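Local structure of aspartate aminotransferase (Rhodobacter sphaeroides, 3NRA) at residues Ile131-Tyr136 / Ser373-Asp378; Tyr196-Ile201 / Ser230-Arg235; Ser258-Gly263 / Gly288-Val293. The protein probably catalyses the pyridoxal-phosphate-dependent transfer of an amino group from L-aspartate to 2-oxoglutarate, giving oxaloacetate and L-glutamate. All blocks are in the same frame, centred on the assembly; numbering follows the deposited sequence. Where two conformers were deposited one is given.

Interaction 1 (Ile131-Tyr136 / Ser373-Asp378)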
loop_
_atom_site.group_PDB
_atom_site.type_symbol
_atom_site.label_atom_id
_atom_site.label_comp_id
_atom_site.label_asym_id
_atom_site.label_seq_id
_atom_site.Cartn_x
_atom_site.Cartn_y
_atom_site.Cartn_z
ATOM N N ILE B 131 2.326 -6.154 -23.025
ATOM C CA ILE B 131 3.347 -6.317 -21.966
ATOM C C ILE B 131 4.601 -6.832 -22.638
ATOM O O ILE B 131 4.527 -7.723 -23.502
ATOM C CB ILE B 131 2.881 -7.331 -20.887
ATOM C CG1 ILE B 131 1.639 -6.790 -20.135
ATOM C CG2 ILE B 131 4.034 -7.719 -19.901
ATOM C CD1 ILE B 131 1.893 -5.552 -19.356
ATOM N N VAL B 132 5.741 -6.241 -22.287
ATOM C CA VAL B 132 7.028 -6.647 -22.837
ATOM C C VAL B 132 7.529 -7.933 -22.145
ATOM O O VAL B 132 7.288 -8.139 -20.965
ATOM C CB VAL B 132 8.082 -5.524 -22.647
ATOM C CG1 VAL B 132 9.475 -5.952 -23.235
ATOM C CG2 VAL B 132 7.589 -4.204 -23.296
ATOM N N GLN B 133 8.194 -8.790 -22.911
ATOM C CA GLN B 133 8.866 -9.981 -22.401
ATOM C C GLN B 133 10.336 -9.956 -22.857
ATOM O O GLN B 133 10.605 -9.871 -24.043
ATOM C CB GLN B 133 8.176 -11.244 -22.949
ATOM C CG GLN B 133 6.735 -11.388 -22.522
ATOM C CD GLN B 133 6.154 -12.717 -22.897
ATOM O OE1 GLN B 133 6.359 -13.198 -23.997
ATOM N NE2 GLN B 133 5.407 -13.317 -21.984
ATOM N N PRO B 134 11.289 -9.964 -21.921
ATOM C CA PRO B 134 11.179 -9.914 -20.480
ATOM C C PRO B 134 10.864 -8.525 -19.953
ATOM O O PRO B 134 11.256 -7.509 -20.573
ATOM C CB PRO B 134 12.556 -10.347 -20.034
ATOM C CG PRO B 134 13.438 -9.843 -21.117
ATOM C CD PRO B 134 12.693 -10.133 -22.334
ATOM N N ASP B 135 10.159 -8.467 -18.812
ATOM C CA ASP B 135 9.973 -7.221 -18.104
ATOM C C ASP B 135 9.625 -7.498 -16.609
ATOM O O ASP B 135 9.665 -8.641 -16.130
ATOM C CB ASP B 135 8.873 -6.380 -18.804
ATOM C CG ASP B 135 9.095 -4.857 -18.677
ATOM O OD1 ASP B 135 9.584 -4.413 -17.625
ATOM O OD2 ASP B 135 8.705 -4.102 -19.604
ATOM N N TYR B 136 9.336 -6.437 -15.890
ATOM C CA TYR B 136 9.224 -6.458 -14.444
ATOM C C TYR B 136 8.223 -7.528 -13.974
ATOM O O TYR B 136 7.171 -7.736 -14.607
ATOM C CB TYR B 136 8.785 -5.055 -13.991
ATOM C CG TYR B 136 8.647 -4.859 -12.524
ATOM C CD1 TYR B 136 9.774 -4.816 -11.697
ATOM C CD2 TYR B 136 7.409 -4.592 -11.951
ATOM C CE1 TYR B 136 9.659 -4.591 -10.338
ATOM C CE2 TYR B 136 7.290 -4.371 -10.607
ATOM C CZ TYR B 136 8.441 -4.356 -9.800
ATOM O OH TYR B 136 8.340 -4.130 -8.450
ATOM N N SER B 373 9.931 -13.576 -17.850
ATOM C CA SER B 373 9.303 -14.107 -19.045
ATOM C C SER B 373 9.446 -15.611 -18.999
ATOM O O SER B 373 10.475 -16.105 -18.547
ATOM C CB SER B 373 10.024 -13.565 -20.286
ATOM O OG SER B 373 9.718 -14.297 -21.438
ATOM N N PRO B 374 8.471 -16.350 -19.547
ATOM C CA PRO B 374 8.625 -17.804 -19.645
ATOM C C PRO B 374 9.740 -18.237 -20.602
ATOM O O PRO B 374 10.170 -19.362 -20.549
ATOM C CB PRO B 374 7.270 -18.251 -20.187
ATOM C CG PRO B 374 6.750 -17.072 -20.912
ATOM C CD PRO B 374 7.232 -15.890 -20.194
ATOM N N HIS B 375 10.208 -17.317 -21.435
ATOM C CA HIS B 375 11.169 -17.601 -22.472
ATOM C C HIS B 375 12.583 -17.115 -22.139
ATOM O O HIS B 375 13.435 -17.142 -22.990
ATOM C CB HIS B 375 10.712 -16.925 -23.755
ATOM C CG HIS B 375 9.302 -17.213 -24.100
ATOM N ND1 HIS B 375 8.824 -18.493 -24.235
ATOM C CD2 HIS B 375 8.243 -16.390 -24.298
ATOM C CE1 HIS B 375 7.541 -18.450 -24.540
ATOM N NE2 HIS B 375 7.160 -17.188 -24.576
ATOM N N THR B 376 12.809 -16.654 -20.909
ATOM C CA THR B 376 14.138 -16.268 -20.450
ATOM C C THR B 376 14.531 -17.151 -19.263
ATOM O O THR B 376 15.106 -16.663 -18.260
ATOM C CB THR B 376 14.204 -14.758 -20.039
ATOM O OG1 THR B 376 13.200 -14.469 -19.061
ATOM C CG2 THR B 376 14.031 -13.837 -21.261
ATOM N N ALA B 377 14.255 -18.451 -19.387
ATOM C CA ALA B 377 14.454 -19.394 -18.291
ATOM C C ALA B 377 15.937 -19.647 -17.994
ATOM O O ALA B 377 16.305 -19.879 -16.853
ATOM C CB ALA B 377 13.736 -20.737 -18.595
ATOM N N ASP B 378 16.782 -19.561 -19.018
ATOM C CA ASP B 378 18.228 -19.825 -18.831
ATOM C C ASP B 378 19.040 -18.574 -18.503
ATOM O O ASP B 378 20.253 -18.638 -18.426
ATOM C CB ASP B 378 18.847 -20.630 -20.025
ATOM C CG ASP B 378 18.722 -19.921 -21.372
ATOM O OD1 ASP B 378 18.121 -18.812 -21.459
ATOM O OD2 ASP B 378 19.209 -20.508 -22.367
HETATM O O HOH W 1 5.038 -15.412 -24.749
#
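Gln-133 and Pro-134, where strand 128-133 ends, meet the type I turn of Ser-373 to Thr-376 largely through van der Waals contact. CB of Pro-134 lies 4.0 Å from CG2 of Thr-376, the two side chains crossing at about a right angle. Next to them, Pro-134 CA rests 3.8 Å from CB of Ser-373. The Gln-133 chain runs extended beyond CG and brings its amide NE2 to 3.6 Å from CD of Pro-374.

Strand 128-133 belongs to the seven-stranded sheet of the large, cofactor-binding domain of a fold type I aminotransferase, whereas residues 373-378 link strands 364-368 and 380-383 of the smaller four-stranded sheet, so the contact joins the two sheets' domains. The peptide bond before Pro-134 is cis, and just beyond it the backbone of Asp-135 bonds to that of Phe-372.

Polar contact between the side chains passes through water 1, which donates to Gln-133 OE1 at 2.7 Å and lies 2.8 Å from His-375 NE2. OE1 itself sits at the edge of the imidazole, in its plane, 3.7 Å from CD2 of His-375, with the amide turned 79° from the ring. Pro-374 CG covers the centre of one face of this ring. Within the turn, Ser-373 OG accepts from His-375 N (3.1 Å, N-H...O 163°), an ST turn, while Thr-376 OG1 is hydrogen-bonded to Gly-369 O.

Interaction 2 (Tyr196-Ile201 / Ser230-Arg235); sequences YSAEEI and SYTHLR
Thr-232 lies against Ala-198 and Ile-201 in the first turn of helix 198-211, a turn that opens with a capping box. Ser-197 OG accepts from Glu-200 N at 2.9 Å, and Glu-200 OE1 accepts in turn from Ser-197 N through its anti lone pair. The Glu-200 carboxylate is gripped further by the backbone N-H groups of Ala-165, Gly-166 and Leu-167, which ties the helix start to a neighbouring loop.

The two branches of Thr-232 face different partners. With OG1 anti to the carbonyl carbon (chi1 -46°), the hydroxyl reaches the backbone of Ala-198, 3.4 Å from its CA, and CG2 is left to the apolar side, 3.8 Å from Ile-201 CG2. The side chains of Ile-201 and Thr-232 lie alongside each other but run in opposite directions, and CG1 of Ile-201 passes 3.7 Å from the carbonyl O of Thr-232. CG2 of Ile-201 goes on to press on the backbone of Leu-234, 3.6 Å from its CA. Phe-185 of strand 182-186 touches both Ile-201 and Leu-234 and meets the Tyr-196 ring edge-to-face.

No direct hydrogen bond joins the two segments; three waters fill that role at the polar end. Tyr-196 O accepts from waters 2 and 3. Water 3 in turn accepts from Thr-232 N, and water 2 is bonded to the hydroxyls of Ser-230 and Thr-232, lying 2.6 Å from Thr-232 OG1. The third, water 4, takes the N-H of Ala-198 at 3.0 Å and is also bonded to Ser-230 OG.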
loop_
_atom_site.group_PDB
_atom_site.type_symbol
_atom_site.label_atom_id
_atom_site.label_comp_id
_atom_site.label_asym_id
_atom_site.label_seq_id
_atom_site.Cartn_x
_atom_site.Cartn_y
_atom_site.Cartn_z
ATOM N N TYR B 196 15.608 2.286 -23.805
ATOM C CA TYR B 196 15.006 2.367 -25.152
ATOM C C TYR B 196 15.613 3.560 -25.891
ATOM O O TYR B 196 15.842 4.585 -25.307
ATOM C CB TYR B 196 13.489 2.490 -25.065
ATOM C CG TYR B 196 12.791 1.193 -24.653
ATOM C CD1 TYR B 196 12.910 0.687 -23.363
ATOM C CD2 TYR B 196 12.046 0.475 -25.554
ATOM C CE1 TYR B 196 12.297 -0.495 -22.990
ATOM C CE2 TYR B 196 11.429 -0.723 -25.186
ATOM C CZ TYR B 196 11.559 -1.192 -23.909
ATOM O OH TYR B 196 10.931 -2.363 -23.545
ATOM N N SER B 197 15.938 3.377 -27.165
ATOM C CA SER B 197 16.510 4.463 -27.991
ATOM C C SER B 197 15.486 5.572 -28.238
ATOM O O SER B 197 14.282 5.362 -28.061
ATOM C CB SER B 197 16.962 3.911 -29.348
ATOM O OG SER B 197 15.825 3.587 -30.145
ATOM N N ALA B 198 15.981 6.738 -28.651
ATOM C CA ALA B 198 15.140 7.857 -29.114
ATOM C C ALA B 198 14.115 7.419 -30.168
ATOM O O ALA B 198 12.966 7.782 -30.093
ATOM C CB ALA B 198 16.037 9.002 -29.691
ATOM N N GLU B 199 14.544 6.573 -31.088
ATOM C CA GLU B 199 13.699 6.093 -32.166
ATOM C C GLU B 199 12.631 5.119 -31.634
ATOM O O GLU B 199 11.468 5.230 -31.992
ATOM C CB GLU B 199 14.577 5.414 -33.259
ATOM C CG GLU B 199 14.115 5.625 -34.687
ATOM C CD GLU B 199 12.904 4.754 -35.098
ATOM O OE1 GLU B 199 12.735 3.640 -34.543
ATOM O OE2 GLU B 199 12.137 5.187 -36.009
ATOM N N GLU B 200 13.018 4.197 -30.746
ATOM C CA GLU B 200 12.039 3.293 -30.112
ATOM C C GLU B 200 10.956 4.049 -29.360
ATOM O O GLU B 200 9.786 3.721 -29.468
ATOM C CB GLU B 200 12.716 2.279 -29.188
ATOM C CG GLU B 200 13.455 1.133 -29.972
ATOM C CD GLU B 200 14.320 0.278 -29.098
ATOM O OE1 GLU B 200 15.049 0.828 -28.215
ATOM O OE2 GLU B 200 14.318 -0.950 -29.316
ATOM N N ILE B 201 11.351 5.071 -28.618
ATOM C CA ILE B 201 10.407 5.834 -27.816
ATOM C C ILE B 201 9.505 6.681 -28.723
ATOM O O ILE B 201 8.315 6.850 -28.437
ATOM C CB ILE B 201 11.165 6.711 -26.786
ATOM C CG1 ILE B 201 11.829 5.799 -25.719
ATOM C CG2 ILE B 201 10.252 7.785 -26.157
ATOM C CD1 ILE B 201 10.855 5.066 -24.769
ATOM N N SER B 230 22.289 7.491 -23.447
ATOM C CA SER B 230 21.191 8.376 -23.709
ATOM C C SER B 230 19.936 7.837 -22.999
ATOM O O SER B 230 19.879 6.670 -22.610
ATOM C CB SER B 230 20.954 8.498 -25.222
ATOM O OG SER B 230 20.051 7.470 -25.673
ATOM N N TYR B 231 18.966 8.717 -22.793
ATOM C CA TYR B 231 17.655 8.346 -22.267
ATOM C C TYR B 231 16.612 9.277 -22.835
ATOM O O TYR B 231 16.791 10.496 -22.820
ATOM C CB TYR B 231 17.634 8.410 -20.731
ATOM C CG TYR B 231 16.391 7.819 -20.134
ATOM C CD1 TYR B 231 15.209 8.567 -20.038
ATOM C CD2 TYR B 231 16.355 6.498 -19.754
ATOM C CE1 TYR B 231 14.053 8.024 -19.517
ATOM C CE2 TYR B 231 15.200 5.936 -19.242
ATOM C CZ TYR B 231 14.046 6.704 -19.131
ATOM O OH TYR B 231 12.904 6.139 -18.614
ATOM N N THR B 232 15.492 8.703 -23.284
ATOM C CA THR B 232 14.410 9.466 -23.884
ATOM C C THR B 232 13.101 9.216 -23.105
ATOM O O THR B 232 12.689 8.057 -22.895
ATOM C CB THR B 232 14.227 9.062 -25.343
ATOM O OG1 THR B 232 15.502 9.020 -25.973
ATOM C CG2 THR B 232 13.329 10.045 -26.085
ATOM N N HIS B 233 12.446 10.307 -22.704
ATOM C CA HIS B 233 11.229 10.243 -21.914
ATOM C C HIS B 233 10.014 10.253 -22.816
ATOM O O HIS B 233 9.714 11.262 -23.447
ATOM C CB HIS B 233 11.169 11.433 -20.963
ATOM C CG HIS B 233 12.279 11.466 -19.973
ATOM N ND1 HIS B 233 12.169 10.901 -18.720
ATOM C CD2 HIS B 233 13.510 12.033 -20.028
ATOM C CE1 HIS B 233 13.303 11.077 -18.059
ATOM N NE2 HIS B 233 14.132 11.770 -18.824
ATOM N N LEU B 234 9.288 9.135 -22.832
ATOM C CA LEU B 234 8.053 9.000 -23.647
ATOM C C LEU B 234 7.114 10.180 -23.479
ATOM O O LEU B 234 6.554 10.657 -24.444
ATOM C CB LEU B 234 7.303 7.704 -23.286
ATOM C CG LEU B 234 6.106 7.370 -24.194
ATOM C CD1 LEU B 234 6.584 7.157 -25.612
ATOM C CD2 LEU B 234 5.346 6.134 -23.686
ATOM N N ARG B 235 6.961 10.656 -22.240
ATOM C CA ARG B 235 5.979 11.728 -21.917
ATOM C C ARG B 235 6.283 13.085 -22.529
ATOM O O ARG B 235 5.418 13.944 -22.540
ATOM C CB ARG B 235 5.839 11.893 -20.381
ATOM C CG ARG B 235 6.990 12.639 -19.698
ATOM C CD ARG B 235 6.826 12.580 -18.158
ATOM N NE ARG B 235 5.547 13.167 -17.780
ATOM C CZ ARG B 235 5.322 14.456 -17.559
ATOM N NH1 ARG B 235 6.325 15.347 -17.516
ATOM N NH2 ARG B 235 4.065 14.866 -17.337
HETATM O O HOH W 2 17.132 7.058 -25.461
HETATM O O HOH W 3 14.819 5.870 -23.190
HETATM O O HOH W 4 18.929 7.027 -28.506
#

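Interaction 3 (Ser258-Gly263 / Gly288-Val293); sequences SGYRLG and GYSQAV
Ser-290 OG donates to the carbonyl O of Tyr-260 at 2.7 Å, joining the short helix 288-291 to the loop that follows the cofactor-bearing Lys-253 in this fold type I aminotransferase. The bond lies in the carbonyl plane, on a lone pair, with a C=O...O angle of 130°. Beside it Val-293 CG1 sits over the centre of the Tyr-260 ring in a CH-pi contact, 3.9 Å from the ring centroid and 13° off its normal. Leu-262 packs on the same helix, its CD2 reaching CB of Ser-290 at 3.8 Å and CA of Gln-291 at 3.9 Å. An alanine in place of Leu-262 would remove CG and both methyls and is likely to open a gap beside Ser-290 CB and Gln-291 CA.

Outside this first shell, Phe-59 of helix 58-68 touches Tyr-260, Phe-62 touches Val-293, and Tyr-289 of the second subunit packs edge-to-face with the Tyr-260 ring, at the dimer interface. The CB of Gln-291 points away from the loop, and its amide is held by outside partners: OE1 is bonded to Asp-80 N, and NE2 to Ala-286 O and Thr-75 OG1. Between Tyr-260 and Leu-262, Arg-261 points its guanidinium to the cofactor, where NH1 bonds to phosphate oxygen OP3 of the modified Lys-253.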
loop_
_atom_site.group_PDB
_atom_site.type_symbol
_atom_site.label_atom_id
_atom_site.label_comp_id
_atom_site.label_asym_id
_atom_site.label_seq_id
_atom_site.Cartn_x
_atom_site.Cartn_y
_atom_site.Cartn_z
ATOM N N SER B 258 14.283 2.828 -0.415
ATOM C CA SER B 258 13.236 1.784 -0.441
ATOM C C SER B 258 12.556 1.624 0.918
ATOM O O SER B 258 11.365 1.546 0.977
ATOM C CB SER B 258 13.800 0.428 -0.902
ATOM O OG SER B 258 12.766 -0.568 -0.934
ATOM N N GLY B 259 13.323 1.705 2.002
ATOM C CA GLY B 259 12.789 1.486 3.371
ATOM C C GLY B 259 11.714 2.478 3.816
ATOM O O GLY B 259 10.952 2.195 4.734
ATOM N N TYR B 260 11.670 3.651 3.157
ATOM C CA TYR B 260 10.624 4.656 3.408
ATOM C C TYR B 260 9.334 4.396 2.614
ATOM O O TYR B 260 8.302 4.889 2.981
ATOM C CB TYR B 260 11.165 6.052 3.121
ATOM C CG TYR B 260 12.269 6.505 4.102
ATOM C CD1 TYR B 260 11.951 7.000 5.351
ATOM C CD2 TYR B 260 13.596 6.500 3.730
ATOM C CE1 TYR B 260 12.966 7.427 6.253
ATOM C CE2 TYR B 260 14.613 6.939 4.615
ATOM C CZ TYR B 260 14.278 7.398 5.869
ATOM O OH TYR B 260 15.268 7.834 6.745
ATOM N N ARG B 261 9.426 3.613 1.529
ATOM C CA ARG B 261 8.269 3.188 0.713
ATOM C C ARG B 261 7.535 4.386 -0.006
ATOM O O ARG B 261 6.389 4.727 0.328
ATOM C CB ARG B 261 7.295 2.343 1.544
ATOM C CG ARG B 261 6.294 1.454 0.677
ATOM C CD ARG B 261 6.745 -0.004 0.636
ATOM N NE ARG B 261 8.076 -0.136 0.078
ATOM C CZ ARG B 261 8.373 -0.228 -1.214
ATOM N NH1 ARG B 261 7.432 -0.337 -2.140
ATOM N NH2 ARG B 261 9.639 -0.241 -1.572
ATOM N N LEU B 262 8.210 4.970 -1.015
ATOM C CA LEU B 262 7.722 6.148 -1.710
ATOM C C LEU B 262 7.852 5.997 -3.196
ATOM O O LEU B 262 8.838 5.463 -3.686
ATOM C CB LEU B 262 8.489 7.412 -1.256
ATOM C CG LEU B 262 8.346 7.719 0.224
ATOM C CD1 LEU B 262 9.488 8.587 0.673
ATOM C CD2 LEU B 262 6.971 8.370 0.502
ATOM N N GLY B 263 6.810 6.418 -3.917
ATOM C CA GLY B 263 6.855 6.517 -5.350
ATOM C C GLY B 263 5.990 7.644 -5.771
ATOM O O GLY B 263 5.252 8.208 -4.955
ATOM N N GLY B 288 2.549 9.211 5.913
ATOM C CA GLY B 288 2.678 10.636 6.139
ATOM C C GLY B 288 4.101 11.072 6.450
ATOM O O GLY B 288 4.621 11.975 5.809
ATOM N N TYR B 289 4.733 10.408 7.412
ATOM C CA TYR B 289 6.071 10.789 7.829
ATOM C C TYR B 289 7.088 10.524 6.734
ATOM O O TYR B 289 7.980 11.353 6.496
ATOM C CB TYR B 289 6.486 10.069 9.112
ATOM C CG TYR B 289 5.662 10.434 10.360
ATOM C CD1 TYR B 289 5.321 11.741 10.645
ATOM C CD2 TYR B 289 5.281 9.460 11.268
ATOM C CE1 TYR B 289 4.583 12.054 11.763
ATOM C CE2 TYR B 289 4.561 9.776 12.412
ATOM C CZ TYR B 289 4.199 11.054 12.640
ATOM O OH TYR B 289 3.476 11.369 13.752
ATOM N N SER B 290 6.938 9.389 6.036
ATOM C CA SER B 290 7.837 9.039 4.915
ATOM C C SER B 290 7.866 10.127 3.878
ATOM O O SER B 290 8.915 10.410 3.312
ATOM C CB SER B 290 7.426 7.714 4.249
ATOM O OG SER B 290 7.801 6.611 5.035
ATOM N N GLN B 291 6.713 10.747 3.623
ATOM C CA GLN B 291 6.592 11.716 2.526
ATOM C C GLN B 291 7.628 12.834 2.634
ATOM O O GLN B 291 8.228 13.213 1.641
ATOM C CB GLN B 291 5.185 12.284 2.461
ATOM C CG GLN B 291 4.154 11.310 1.873
ATOM C CD GLN B 291 2.804 11.942 1.719
ATOM O OE1 GLN B 291 2.694 13.041 1.190
ATOM N NE2 GLN B 291 1.745 11.257 2.201
ATOM N N ALA B 292 7.904 13.262 3.876
ATOM C CA ALA B 292 8.851 14.306 4.170
ATOM C C ALA B 292 10.228 14.111 3.544
ATOM O O ALA B 292 10.884 15.103 3.269
ATOM C CB ALA B 292 9.008 14.494 5.762
ATOM N N VAL B 293 10.692 12.854 3.346
ATOM C CA VAL B 293 12.037 12.650 2.766
ATOM C C VAL B 293 12.109 13.116 1.303
ATOM O O VAL B 293 13.197 13.456 0.815
ATOM C CB VAL B 293 12.550 11.183 2.861
ATOM C CG1 VAL B 293 12.472 10.666 4.319
ATOM C CG2 VAL B 293 11.794 10.275 1.887
#

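In the fold
All three contacts involve the large domain built on the seven-stranded sheet. Interactions 2 and 3 follow one another along the chain, and both are nested inside the long loop closed by interaction 1, which alone reaches the four-stranded sheet. Interactions 1 and 2 have centres about 21 Å apart and touch, Val-132 CG2 lying 3.8 Å from Tyr-196 OH, with Phe-185 of strand 182-186 packing on both. Interaction 3 lies about 30 Å from interaction 1 and about 29 Å from interaction 2, centre to centre, across the chain's centre from interaction 1. The first contact thus links the two domains, the second packs the start of helix 198-211 against the loop before strand 245-249, and the third borders the cofactor phosphate and the second subunit.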